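Local coordinates for protein acetyl-xylan esterase (Streptomyces lividans, PDB 2CC0) that probably removes acetyl groups from xylan as a metal-dependent family 4 carbohydrate esterase, and carries a zinc ion in this structure, at residues N61-Y64 against T65-M69; P46-V49 against R50-V53; N132-T136 against D137-Q141; Q170-G174 against K175-S179; N24-Q28 against N29-A33. One frame throughout, in Å; residues are numbered along the deposited sequence.

Contact 1. Residues N61-Y64 against T65-M69; sequences NHSY and THPHM. With ZN (zinc ion), chain C.
The HSxxH metal-binding motif of family 4 carbohydrate esterases runs from His62 to His66, and its two histidines meet at the zinc ion. His62 NE2 binds the zinc at 2.1 Å and His66 NE2 binds it at 2.2 Å. Asp13, from the loop after strand 5-12, is the third protein residue of the site. The oxygen of water 1 also binds the zinc, at 2.1 Å. In both histidines CG is anti to the backbone N (chi1 -165° in His62, -156° in His66), and the two rings converge on the metal. The rings are oblique, with their planes at 80°. His62 NE2 lies at the edge of the His66 ring, 3.4 Å from His66 CD2. On the other side of its ring, His62 ND1 is hydrogen-bonded to Arg100 O, which, with the zinc bond at NE2, fixes the rotation of the ring. Ser63 ties the turn between the histidines together. Its OG accepts a bent hydrogen bond from His66 N at 2.9 Å. The same OG donates to His62 O at 2.5 Å, in the carbonyl plane and on a lone pair. Ser63 N donates to Asn61 OD1 at 2.9 Å, closing an Asx turn over Asn61 to Ser63 that leads into the motif. Tyr64 and Thr65 meet farther from the metal. Thr65 CG2 lies in the plane of the Tyr64 ring, at its edge, 3.8 Å from Tyr64 CD2.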
# COMPACT_ATOMS: atom_id res chain seq x y z
N ASN A 61 15.67 2.72 1.88
CA ASN A 61 16.55 2.09 0.86
C ASN A 61 16.00 2.33 -0.55
O ASN A 61 14.83 2.00 -0.82
CB ASN A 61 16.64 0.58 1.20
CG ASN A 61 17.61 -0.21 0.32
OD1 ASN A 61 17.70 -0.02 -0.90
ND2 ASN A 61 18.27 -1.19 0.96
N HIS A 62 16.84 2.87 -1.44
CA HIS A 62 16.41 3.15 -2.82
C HIS A 62 17.37 2.48 -3.84
O HIS A 62 17.51 2.98 -4.96
CB HIS A 62 16.28 4.65 -3.06
CG HIS A 62 15.51 5.02 -4.30
ND1 HIS A 62 14.38 4.35 -4.74
CD2 HIS A 62 15.68 6.05 -5.16
CE1 HIS A 62 13.91 4.93 -5.83
NE2 HIS A 62 14.68 5.96 -6.11
N SER A 63 17.94 1.33 -3.46
CA SER A 63 18.97 0.58 -4.23
C SER A 63 20.32 1.29 -4.19
O SER A 63 20.42 2.42 -3.70
CB SER A 63 18.56 0.32 -5.68
OG SER A 63 18.84 1.46 -6.49
N TYR A 64 21.36 0.61 -4.70
CA TYR A 64 22.72 1.16 -4.62
C TYR A 64 23.02 2.13 -5.76
O TYR A 64 23.59 3.19 -5.52
CB TYR A 64 23.78 0.06 -4.55
CG TYR A 64 25.05 0.56 -3.89
CD1 TYR A 64 25.16 0.58 -2.50
CD2 TYR A 64 26.14 1.01 -4.66
CE1 TYR A 64 26.33 1.05 -1.86
CE2 TYR A 64 27.30 1.50 -4.03
CZ TYR A 64 27.39 1.51 -2.65
OH TYR A 64 28.54 2.00 -2.03
N THR A 65 22.62 1.76 -6.98
CA THR A 65 22.98 2.55 -8.16
C THR A 65 21.75 2.94 -9.03
O THR A 65 21.92 3.45 -10.14
CB THR A 65 23.97 1.76 -9.08
OG1 THR A 65 23.30 0.64 -9.67
CG2 THR A 65 25.23 1.29 -8.33
N HIS A 66 20.54 2.67 -8.54
CA HIS A 66 19.30 3.02 -9.23
C HIS A 66 19.13 2.29 -10.60
O HIS A 66 18.76 2.92 -11.59
CB HIS A 66 19.21 4.56 -9.40
CG HIS A 66 17.81 5.07 -9.57
ND1 HIS A 66 17.15 5.06 -10.78
CD2 HIS A 66 16.96 5.65 -8.68
CE1 HIS A 66 15.95 5.60 -10.63
NE2 HIS A 66 15.81 5.97 -9.37
N PRO A 67 19.37 0.96 -10.64
CA PRO A 67 19.15 0.24 -11.90
C PRO A 67 17.67 -0.03 -12.10
O PRO A 67 16.90 0.11 -11.14
CB PRO A 67 19.86 -1.10 -11.66
CG PRO A 67 19.73 -1.32 -10.20
CD PRO A 67 19.84 0.06 -9.56
N HIS A 68 17.29 -0.45 -13.30
CA HIS A 68 15.97 -1.04 -13.50
C HIS A 68 16.07 -2.44 -12.90
O HIS A 68 16.58 -3.36 -13.53
CB HIS A 68 15.67 -1.09 -15.00
CG HIS A 68 15.35 0.24 -15.59
ND1 HIS A 68 14.08 0.77 -15.61
CD2 HIS A 68 16.15 1.16 -16.19
CE1 HIS A 68 14.10 1.96 -16.18
NE2 HIS A 68 15.34 2.22 -16.54
N MET A 69 15.58 -2.62 -11.68
CA MET A 69 15.84 -3.85 -10.88
C MET A 69 15.27 -5.12 -11.52
O MET A 69 15.83 -6.20 -11.36
CB MET A 69 15.31 -3.71 -9.44
CG MET A 69 16.05 -2.68 -8.53
SD MET A 69 17.66 -3.18 -7.84
CE MET A 69 17.22 -4.29 -6.50
ZN ZN C . 14.71 7.15 -7.85
O HOH W 1 14.28 8.70 -9.17

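Contact 2. Residues P46-V49 against R50-V53; sequences PSLV and RAQV
Leu48 and Ala51 meet along one side of helix 46-54, where Leu48 CD2 comes to 4.4 Å from Ala51 CB. The backbone makes the usual i to i+4 bonds. Arg50 N donates to Pro46 O at 3.1 Å, Ala51 N to Ser47 O at 2.9 Å and Gln52 N to Leu48 O at 3.1 Å. The bond from Val53 N to Val49 O is weak. Gln52 has CG beside its backbone N (chi1 -62°), and the chain runs extended from there. CG therefore lies against the preceding turn, 3.3 Å from Leu48 O. The Gln52 amide passes alongside Val49, with Gln52 OE1 3.7 Å from Val49 CA. That oxygen is hydrogen-bonded to Asn37 ND2, so this buried polar end is held by the neighbouring sheet. Val49 itself packs on Asn37 and on the loop residues Pro15 and Ala91. Arg50 takes a different shape. Its chain bends twice (chi2 -58°, chi3 -54°) and carries the guanidinium outward and toward the C-terminal end of the helix. NH1 bonds to Gly92 O, and NH2 forms a salt bridge with Asp54. Val53 CG1 sits over one face of the Arg50 guanidinium, 3.9 Å from its plane and nearer its border than its centre.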
# COMPACT_ATOMS: atom_id res chain seq x y z
N PRO A 46 28.35 10.20 4.25
CA PRO A 46 27.78 9.71 5.52
C PRO A 46 27.28 10.84 6.43
O PRO A 46 26.25 10.67 7.11
CB PRO A 46 28.94 8.93 6.17
CG PRO A 46 30.19 9.49 5.48
CD PRO A 46 29.75 9.76 4.06
N SER A 47 27.97 11.98 6.46
CA SER A 47 27.54 13.10 7.27
C SER A 47 26.14 13.62 6.89
O SER A 47 25.37 14.09 7.73
CB SER A 47 28.57 14.22 7.17
OG SER A 47 28.22 15.27 8.02
N LEU A 48 25.83 13.58 5.60
CA LEU A 48 24.49 14.01 5.14
C LEU A 48 23.42 12.99 5.47
O LEU A 48 22.26 13.36 5.70
CB LEU A 48 24.47 14.33 3.64
CG LEU A 48 25.12 15.65 3.25
CD1 LEU A 48 25.16 15.79 1.73
CD2 LEU A 48 24.41 16.85 3.90
N VAL A 49 23.80 11.71 5.52
CA VAL A 49 22.84 10.69 6.00
C VAL A 49 22.43 11.01 7.44
O VAL A 49 21.23 11.02 7.78
CB VAL A 49 23.42 9.28 5.93
CG1 VAL A 49 22.43 8.26 6.52
CG2 VAL A 49 23.76 8.90 4.46
N ARG A 50 23.43 11.28 8.28
CA ARG A 50 23.17 11.71 9.67
C ARG A 50 22.37 13.01 9.74
O ARG A 50 21.51 13.16 10.62
CB ARG A 50 24.48 11.90 10.44
CG ARG A 50 25.05 10.62 11.00
CD ARG A 50 24.08 9.87 11.96
NE ARG A 50 23.55 10.66 13.09
CZ ARG A 50 22.78 10.13 14.04
NH1 ARG A 50 22.49 8.82 14.01
NH2 ARG A 50 22.31 10.88 15.03
N ALA A 51 22.63 13.93 8.81
CA ALA A 51 21.92 15.22 8.82
C ALA A 51 20.42 14.98 8.63
O ALA A 51 19.60 15.64 9.24
CB ALA A 51 22.48 16.18 7.76
N GLN A 52 20.09 13.98 7.82
CA GLN A 52 18.66 13.64 7.62
C GLN A 52 18.03 13.20 8.94
O GLN A 52 16.93 13.64 9.31
CB GLN A 52 18.50 12.55 6.57
CG GLN A 52 18.99 13.00 5.21
CD GLN A 52 19.14 11.83 4.25
OE1 GLN A 52 19.45 10.67 4.64
NE2 GLN A 52 18.88 12.10 2.99
N VAL A 53 18.74 12.32 9.64
CA VAL A 53 18.26 11.83 10.96
C VAL A 53 18.10 13.00 11.93
O VAL A 53 17.05 13.13 12.62
CB VAL A 53 19.21 10.75 11.53
CG1 VAL A 53 18.73 10.27 12.92
CG2 VAL A 53 19.33 9.57 10.54

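Contact 3. Residues N132-T136 against D137-Q141; sequences NNAST and DAIVQ
Ser135 holds its OG between its own backbone N and carbonyl carbon (chi1 65°), which turns the hydroxyl back over the first turn of helix 136-144, toward Ala138. Ile139 has CG1 beside its backbone N (chi1 -64°), which brings that branch back toward Ala134. Together they make an N-cap and a hydrophobic staple at the start of the helix. Ser135 is the N-cap residue. Its OG accepts from Ala138 N at 2.9 Å in a fairly straight bond (152°), and it also lies 3.3 Å from Ala138 CB. An alanine at Ser135 would take this acceptor away, and Ala138 N would probably lose its capping partner, leaving the first turn less firmly held. The staple joins the residue before the cap to the fourth residue of the helix. Ala134 CB lies 4.0 Å from Ile139 CG1. The same methyl lies 4.0 Å from Ala138 CB, so it sits against two side chains of the helix. The regular backbone bonds begin here, with Ile139 N donating to Ser135 O at 3.0 Å and Val140 N to Thr136 O at 3.0 Å. Asp137 stands in the first turn, where its negative charge is likely to suit the helix start. It also forms a salt bridge with Arg167 of helix 159-174. Along the chain, helix 136-144 connects strand 126-127 to its parallel neighbour 151-155, a beta-alpha-beta crossover. Val140 packs on Arg167 and Thr171 of helix 159-174, while its CG2 branch, beside the backbone N, lies 3.3 Å from Thr136 O.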
# COMPACT_ATOMS: atom_id res chain seq x y z
N ASN A 132 10.19 15.62 -13.46
CA ASN A 132 9.77 15.79 -14.86
C ASN A 132 9.34 17.23 -15.12
O ASN A 132 8.38 17.48 -15.88
CB ASN A 132 8.62 14.80 -15.19
CG ASN A 132 8.37 14.64 -16.71
OD1 ASN A 132 9.26 14.85 -17.52
ND2 ASN A 132 7.14 14.24 -17.07
N ASN A 133 10.06 18.17 -14.51
CA ASN A 133 9.89 19.62 -14.69
C ASN A 133 8.59 20.24 -14.17
O ASN A 133 8.20 21.33 -14.59
CB ASN A 133 10.14 20.03 -16.16
CG ASN A 133 11.63 19.97 -16.52
OD1 ASN A 133 12.07 19.10 -17.29
ND2 ASN A 133 12.40 20.89 -15.97
N ALA A 134 7.91 19.58 -13.25
CA ALA A 134 6.72 20.18 -12.66
C ALA A 134 7.05 21.52 -12.02
O ALA A 134 8.11 21.68 -11.40
CB ALA A 134 6.08 19.26 -11.65
N SER A 135 6.16 22.48 -12.18
CA SER A 135 6.28 23.77 -11.54
C SER A 135 6.08 23.62 -10.04
O SER A 135 5.54 22.61 -9.57
CB SER A 135 5.23 24.73 -12.10
OG SER A 135 3.94 24.26 -11.76
N THR A 136 6.54 24.62 -9.29
CA THR A 136 6.23 24.71 -7.86
C THR A 136 4.72 24.60 -7.63
O THR A 136 4.27 23.85 -6.75
CB THR A 136 6.82 26.00 -7.27
OG1 THR A 136 8.24 25.99 -7.48
CG2 THR A 136 6.53 26.08 -5.78
N ASP A 137 3.93 25.32 -8.45
CA ASP A 137 2.48 25.22 -8.35
C ASP A 137 1.97 23.80 -8.50
O ASP A 137 1.09 23.38 -7.76
CB ASP A 137 1.80 26.06 -9.42
CG ASP A 137 1.78 27.54 -9.09
OD1 ASP A 137 2.06 27.95 -7.95
OD2 ASP A 137 1.45 28.31 -10.02
N ALA A 138 2.50 23.08 -9.50
CA ALA A 138 2.04 21.74 -9.81
C ALA A 138 2.39 20.77 -8.66
O ALA A 138 1.62 19.87 -8.33
CB ALA A 138 2.62 21.26 -11.14
N ILE A 139 3.56 20.99 -8.04
CA ILE A 139 4.01 20.13 -6.92
C ILE A 139 3.08 20.34 -5.72
O ILE A 139 2.66 19.36 -5.07
CB ILE A 139 5.50 20.44 -6.56
CG1 ILE A 139 6.42 20.06 -7.74
CG2 ILE A 139 5.95 19.74 -5.24
CD1 ILE A 139 7.83 20.69 -7.65
N VAL A 140 2.79 21.60 -5.39
CA VAL A 140 1.87 21.92 -4.30
C VAL A 140 0.49 21.32 -4.56
O VAL A 140 -0.13 20.76 -3.64
CB VAL A 140 1.77 23.45 -4.05
CG1 VAL A 140 0.75 23.75 -2.95
CG2 VAL A 140 3.18 24.01 -3.66
N GLN A 141 0.01 21.43 -5.81
CA GLN A 141 -1.25 20.84 -6.24
C GLN A 141 -1.28 19.32 -6.03
O GLN A 141 -2.27 18.75 -5.58
CB GLN A 141 -1.50 21.18 -7.71
CG GLN A 141 -2.81 20.61 -8.28
CD GLN A 141 -4.07 21.05 -7.50
OE1 GLN A 141 -5.07 20.34 -7.48
NE2 GLN A 141 -4.01 22.22 -6.87

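Contact 4. Residues Q170-G174 against K175-S179; sequences QTLAG and KGLCS
Backbone hydrogen bonds carry most of the turn from Leu172 to Leu177. Leu172 O is gripped twice, by Leu177 N at 2.9 Å and by Lys175 N at 3.0 Å. The two donors reach it from opposite faces of the carbonyl plane. Gly176 N donates to Ala173 O at 3.0 Å, also from above the carbonyl plane. The bonds from Leu177 N and Gly176 N, with the positive phi of Gly176 (64°), make a Schellman motif that ends helix 159-174. The chain then turns back into strand 177-179, whose direction is 137° from that of segment 170-174. Apolar contacts follow the reversal. The side chains of Leu172 and Leu177 cross at about a right angle, and Leu172 CD2 touches Leu177 CB at 4.1 Å. Both leucines also pack on Val7 of strand 5-12. Two further contacts set carbon against carbonyl oxygen. Leu172 CB rests 3.4 Å from Leu177 O. Lys175 places CG beside its backbone N (chi1 -74°), and this CG lies 3.5 Å from Thr171 O. The polar end of Lys175 reaches another helix: NZ is hydrogen-bonded to Ser144 O, at the end of helix 136-144. A covalent link comes next along the strand: Cys178 SG is joined to Cys3 SG in a disulfide.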
# COMPACT_ATOMS: atom_id res chain seq x y z
N GLN A 170 1.69 24.65 4.36
CA GLN A 170 0.42 25.40 4.38
C GLN A 170 -0.77 24.59 3.90
O GLN A 170 -1.84 24.60 4.52
CB GLN A 170 0.55 26.66 3.51
CG GLN A 170 1.46 27.68 4.15
CD GLN A 170 1.90 28.74 3.17
OE1 GLN A 170 1.23 28.99 2.16
NE2 GLN A 170 3.04 29.37 3.45
N THR A 171 -0.55 23.87 2.80
CA THR A 171 -1.58 23.00 2.23
C THR A 171 -2.01 21.94 3.24
O THR A 171 -3.21 21.73 3.45
CB THR A 171 -1.06 22.35 0.93
OG1 THR A 171 -0.76 23.39 -0.01
CG2 THR A 171 -2.12 21.41 0.32
N LEU A 172 -1.05 21.26 3.86
CA LEU A 172 -1.37 20.22 4.83
C LEU A 172 -2.10 20.81 6.04
O LEU A 172 -3.13 20.27 6.46
CB LEU A 172 -0.12 19.47 5.28
CG LEU A 172 0.52 18.63 4.17
CD1 LEU A 172 1.78 17.96 4.74
CD2 LEU A 172 -0.46 17.61 3.58
N ALA A 173 -1.58 21.91 6.57
CA ALA A 173 -2.17 22.57 7.74
C ALA A 173 -3.61 22.99 7.44
O ALA A 173 -4.49 22.75 8.25
CB ALA A 173 -1.32 23.76 8.20
N GLY A 174 -3.84 23.56 6.26
CA GLY A 174 -5.20 23.94 5.84
C GLY A 174 -6.20 22.80 5.86
O GLY A 174 -7.42 23.02 6.06
N LYS A 175 -5.70 21.58 5.69
CA LYS A 175 -6.53 20.39 5.57
C LYS A 175 -6.59 19.60 6.86
O LYS A 175 -7.22 18.55 6.91
CB LYS A 175 -5.98 19.49 4.46
CG LYS A 175 -6.28 20.01 3.08
CD LYS A 175 -5.57 19.19 2.06
CE LYS A 175 -6.52 18.82 0.97
NZ LYS A 175 -6.29 17.45 0.49
N GLY A 176 -5.92 20.09 7.90
CA GLY A 176 -5.77 19.34 9.16
C GLY A 176 -4.97 18.05 9.01
O GLY A 176 -5.21 17.06 9.71
N LEU A 177 -4.01 18.03 8.08
CA LEU A 177 -3.17 16.86 7.90
C LEU A 177 -1.76 17.18 8.34
O LEU A 177 -1.31 18.33 8.26
CB LEU A 177 -3.15 16.41 6.43
CG LEU A 177 -4.48 15.87 5.88
CD1 LEU A 177 -4.40 15.71 4.34
CD2 LEU A 177 -4.84 14.55 6.58
N CYS A 178 -1.08 16.15 8.82
CA CYS A 178 0.30 16.32 9.22
C CYS A 178 1.23 15.36 8.52
O CYS A 178 0.79 14.38 7.94
CB CYS A 178 0.42 16.17 10.71
SG CYS A 178 -0.51 17.46 11.55
N SER A 179 2.52 15.68 8.53
CA SER A 179 3.49 14.79 7.90
C SER A 179 3.72 13.61 8.84
O SER A 179 3.91 13.79 10.06
CB SER A 179 4.78 15.54 7.53
OG SER A 179 5.29 16.23 8.64

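Contact 5. Residues N24-Q28 against N29-A33; sequences NALRQ and NGLRA
Asn29 and Ala25 make the side-chain hydrogen bond of this helix end. Asn29 ND2 donates to Ala25 O at 2.9 Å in a nearly straight bond (165°), and the acceptor lies in the plane of the amide. With CG beside the backbone N (chi1 -73°), the amide is folded back over the last turn. Asn29 N gives Ala25 O a second, weak bond. A leucine in place of Asn29 would have no amide to donate, and Ala25 O would probably be left with that weak bond alone from this residue. The main-chain bonds form a Schellman motif that closes helix 19-28. Leu31 N donates to Leu26 O at 2.9 Å, and Gly30 N to Arg27 O at 3.0 Å. Gly30 has the positive phi (71°) of the C-prime position. The apolar contact bridges the same turn. Leu26 and Leu31 cross at about a right angle, with Leu26 CD2 3.9 Å from Leu31 CD1. In the fold, the turn leads from helix 19-28 into strand 34-37, which runs parallel to strand 5-12. Leu26 packs on Phe11 and Leu31 on Leu9 of strand 5-12, while Asn29 lies against Ile165, Pro166 and Ala169 of helix 159-174.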
# COMPACT_ATOMS: atom_id res chain seq x y z
N ASN A 24 16.74 21.79 5.95
CA ASN A 24 16.51 23.05 6.67
C ASN A 24 15.11 23.59 6.41
O ASN A 24 14.42 24.01 7.33
CB ASN A 24 17.58 24.07 6.30
CG ASN A 24 18.94 23.74 6.88
OD1 ASN A 24 19.08 22.87 7.76
ND2 ASN A 24 19.96 24.43 6.38
N ALA A 25 14.68 23.57 5.15
CA ALA A 25 13.33 23.99 4.79
C ALA A 25 12.26 23.13 5.46
O ALA A 25 11.30 23.65 6.02
CB ALA A 25 13.14 24.01 3.28
N LEU A 26 12.42 21.81 5.39
CA LEU A 26 11.46 20.92 6.05
C LEU A 26 11.35 21.21 7.54
O LEU A 26 10.25 21.44 8.04
CB LEU A 26 11.82 19.44 5.81
CG LEU A 26 11.67 18.95 4.35
CD1 LEU A 26 12.50 17.68 4.18
CD2 LEU A 26 10.17 18.71 4.00
N ARG A 27 12.49 21.22 8.26
CA ARG A 27 12.43 21.46 9.71
C ARG A 27 11.85 22.85 10.03
O ARG A 27 11.06 22.98 10.96
CB ARG A 27 13.79 21.28 10.37
CG ARG A 27 13.68 21.40 11.92
CD ARG A 27 14.70 20.60 12.66
NE ARG A 27 14.24 20.25 14.02
CZ ARG A 27 14.76 19.25 14.72
NH1 ARG A 27 15.73 18.52 14.20
NH2 ARG A 27 14.32 18.98 15.95
N GLN A 28 12.22 23.87 9.26
CA GLN A 28 11.72 25.23 9.53
C GLN A 28 10.21 25.32 9.35
O GLN A 28 9.54 26.16 9.97
CB GLN A 28 12.43 26.26 8.68
CG GLN A 28 13.89 26.44 9.05
CD GLN A 28 14.69 27.09 7.94
OE1 GLN A 28 14.12 27.69 7.02
NE2 GLN A 28 16.02 26.95 7.99
N ASN A 29 9.67 24.42 8.52
CA ASN A 29 8.24 24.38 8.25
C ASN A 29 7.51 23.26 8.99
O ASN A 29 6.33 23.01 8.74
CB ASN A 29 8.01 24.32 6.75
CG ASN A 29 8.30 25.66 6.08
OD1 ASN A 29 7.46 26.55 6.10
ND2 ASN A 29 9.49 25.81 5.52
N GLY A 30 8.22 22.63 9.92
CA GLY A 30 7.64 21.67 10.85
C GLY A 30 7.25 20.36 10.19
O GLY A 30 6.30 19.70 10.62
N LEU A 31 7.98 20.00 9.13
CA LEU A 31 7.64 18.80 8.36
C LEU A 31 8.68 17.70 8.57
O LEU A 31 9.89 17.98 8.68
CB LEU A 31 7.56 19.12 6.86
CG LEU A 31 6.51 20.12 6.38
CD1 LEU A 31 6.78 20.39 4.90
CD2 LEU A 31 5.11 19.54 6.62
N ARG A 32 8.21 16.45 8.60
CA ARG A 32 9.08 15.28 8.63
C ARG A 32 8.79 14.47 7.37
O ARG A 32 7.70 14.58 6.77
CB ARG A 32 8.85 14.44 9.88
CG ARG A 32 9.09 15.27 11.18
CD ARG A 32 8.78 14.47 12.40
NE ARG A 32 9.84 13.50 12.64
CZ ARG A 32 9.86 12.62 13.64
NH1 ARG A 32 8.86 12.58 14.53
NH2 ARG A 32 10.89 11.78 13.75
N ALA A 33 9.77 13.68 6.96
CA ALA A 33 9.64 12.97 5.69
C ALA A 33 10.56 11.77 5.68
O ALA A 33 11.44 11.64 6.57
CB ALA A 33 9.98 13.91 4.55

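How the contacts relate
Of the five, contact 1 alone holds zinc ligands; in contact 2 the side chain of Gln52 is about 13 Å from the metal. Contact 4 lies far from the site, its centre about 32 Å from that of contact 1, on the opposite side of the chain's centre. Contacts 4 and 5 are both Schellman helix ends and adjoin, with centres about 13 Å apart. Ser179 OG probably hydrogen-bonds to Arg32 N at 2.9 Å, and Leu172 CD1 packs on Leu31 CD2 at 4.1 Å. Contact 3 reaches contact 4 through Val140 CG1, 3.3 Å from Thr171 OG1. Contacts 2 and 5 do not touch; their nearest atoms are about 6 Å apart.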